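Side-chain contact in xylulose kinase (PDB 2ITM), which phosphorylates D-xylulose to D-xylulose 5-phosphate with ATP, the entry step of xylulose into the pentose phosphate route: residues Asp233-Ala238 / Phe277-Pro282. Residues are numbered along the deposited sequence; the frame is centred on the assembly and turned at random.
With XUL (D-xylulose), chain C.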
# COMPACT_ATOMS: atom_id res chain seq x y z
N ASP A 233 -19.98 -17.55 24.40
CA ASP A 233 -19.74 -16.13 24.64
C ASP A 233 -20.59 -15.17 23.82
O ASP A 233 -21.14 -14.23 24.36
CB ASP A 233 -18.25 -15.79 24.57
CG ASP A 233 -17.63 -16.10 23.23
OD1 ASP A 233 -18.33 -16.51 22.29
OD2 ASP A 233 -16.42 -15.96 23.02
N ASN A 234 -20.71 -15.41 22.52
CA ASN A 234 -21.61 -14.61 21.70
C ASN A 234 -23.05 -14.62 22.19
O ASN A 234 -23.61 -13.59 22.48
CB ASN A 234 -21.52 -15.01 20.22
CG ASN A 234 -20.16 -14.76 19.63
OD1 ASN A 234 -19.63 -13.68 19.73
ND2 ASN A 234 -19.60 -15.77 19.01
N ALA A 235 -23.64 -15.81 22.28
CA ALA A 235 -25.03 -15.93 22.68
C ALA A 235 -25.29 -15.33 24.06
O ALA A 235 -26.28 -14.66 24.26
CB ALA A 235 -25.50 -17.35 22.62
N ALA A 236 -24.38 -15.58 25.00
CA ALA A 236 -24.50 -15.01 26.33
C ALA A 236 -24.41 -13.49 26.34
O ALA A 236 -25.20 -12.83 26.98
CB ALA A 236 -23.48 -15.60 27.27
N GLY A 237 -23.43 -12.96 25.63
CA GLY A 237 -23.39 -11.55 25.29
C GLY A 237 -24.70 -10.98 24.80
O GLY A 237 -25.14 -9.96 25.28
N ALA A 238 -25.31 -11.65 23.83
CA ALA A 238 -26.57 -11.21 23.28
C ALA A 238 -27.65 -11.17 24.34
O ALA A 238 -28.48 -10.28 24.33
CB ALA A 238 -27.00 -12.10 22.15
N PHE A 277 -26.72 -21.08 14.77
CA PHE A 277 -26.68 -21.85 16.00
C PHE A 277 -27.96 -21.75 16.80
O PHE A 277 -28.78 -20.88 16.55
CB PHE A 277 -25.51 -21.40 16.87
CG PHE A 277 -24.18 -21.50 16.22
CD1 PHE A 277 -23.36 -20.41 16.13
CD2 PHE A 277 -23.74 -22.70 15.73
CE1 PHE A 277 -22.14 -20.50 15.55
CE2 PHE A 277 -22.50 -22.80 15.15
CZ PHE A 277 -21.70 -21.71 15.07
N CYS A 278 -28.09 -22.61 17.79
CA CYS A 278 -29.07 -22.40 18.84
C CYS A 278 -28.71 -21.17 19.66
O CYS A 278 -27.55 -20.86 19.83
CB CYS A 278 -29.21 -23.65 19.72
SG CYS A 278 -29.73 -25.15 18.89
N HIS A 279 -29.72 -20.47 20.15
CA HIS A 279 -29.54 -19.41 21.14
C HIS A 279 -29.54 -19.99 22.55
O HIS A 279 -30.00 -21.09 22.77
CB HIS A 279 -30.64 -18.36 20.98
CG HIS A 279 -30.31 -17.02 21.56
ND1 HIS A 279 -29.15 -16.77 22.25
CD2 HIS A 279 -31.00 -15.86 21.56
CE1 HIS A 279 -29.14 -15.51 22.65
NE2 HIS A 279 -30.25 -14.94 22.24
N ALA A 280 -29.02 -19.23 23.50
CA ALA A 280 -28.91 -19.68 24.88
C ALA A 280 -30.23 -19.59 25.64
O ALA A 280 -30.27 -19.65 26.86
CB ALA A 280 -27.83 -18.92 25.61
N LEU A 281 -31.31 -19.41 24.89
CA LEU A 281 -32.63 -19.47 25.47
C LEU A 281 -33.50 -20.51 24.78
O LEU A 281 -33.24 -20.90 23.66
CB LEU A 281 -33.30 -18.10 25.44
CG LEU A 281 -32.66 -16.98 26.24
CD1 LEU A 281 -33.05 -15.64 25.72
CD2 LEU A 281 -32.97 -17.11 27.73
N PRO A 282 -34.53 -20.94 25.48
CA PRO A 282 -35.40 -22.00 24.97
C PRO A 282 -36.16 -21.54 23.74
O PRO A 282 -36.60 -20.41 23.68
CB PRO A 282 -36.34 -22.25 26.14
CG PRO A 282 -35.56 -21.82 27.33
CD PRO A 282 -34.83 -20.63 26.88
C1 XUL C . -17.14 -18.37 16.39
C2 XUL C . -17.00 -17.11 17.22
C3 XUL C . -16.93 -17.24 18.70
C4 XUL C . -15.53 -16.80 19.07
C5 XUL C . -15.12 -17.24 20.46
O1 XUL C . -18.49 -18.77 16.30
O2 XUL C . -16.39 -15.98 16.64
O3 XUL C . -17.02 -18.60 18.98
O4 XUL C . -14.71 -17.40 18.11
O5 XUL C . -16.15 -17.99 21.02
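His279 reaches from the loop after strand 275-278 to the flank of helix 233-241, where it meets Ala235 and Ala238. From CB the side chain leaves with CG anti to the backbone N (chi1 -159°), which sends the imidazole along the helix. His279 ND1 lies 3.7 Å from Ala235 CB; this buried nitrogen has no hydrogen-bond partner in the model. His279 CE1 comes nearer, 3.4 Å from Ala235 O, which lies at the ring edge and in the ring plane, and 4.1 Å from Ala238 CB. At the tip, NE2 is hydrogen-bonded to Met243 O, which ties down the far end of the ring. Phe260 of strand 257-262 also meets the imidazole, with the planes inclined at about 55°.

Ala235 is touched a second time. Ala235 CB is 4.1 Å from Ala280 CB, and Ser169 of helix 168-172 touches both alanines. No hydrogen bond joins the two segments.

The sugar lies at the start of the helix. Asp233, inferred to be the proton acceptor, takes a hydrogen bond on OD2 from O5 of xylulose (2.9 Å). O5 is the hydroxyl that is phosphorylated. Asn234 ND2 is 3.1 Å from C3 of xylulose, with no hydrogen bond. The contact thus sets helix 233-241, begun by Asp233, against the loop after strand 275-278, at the interdomain cleft of an FGGY kinase with the actin-like ATPase fold.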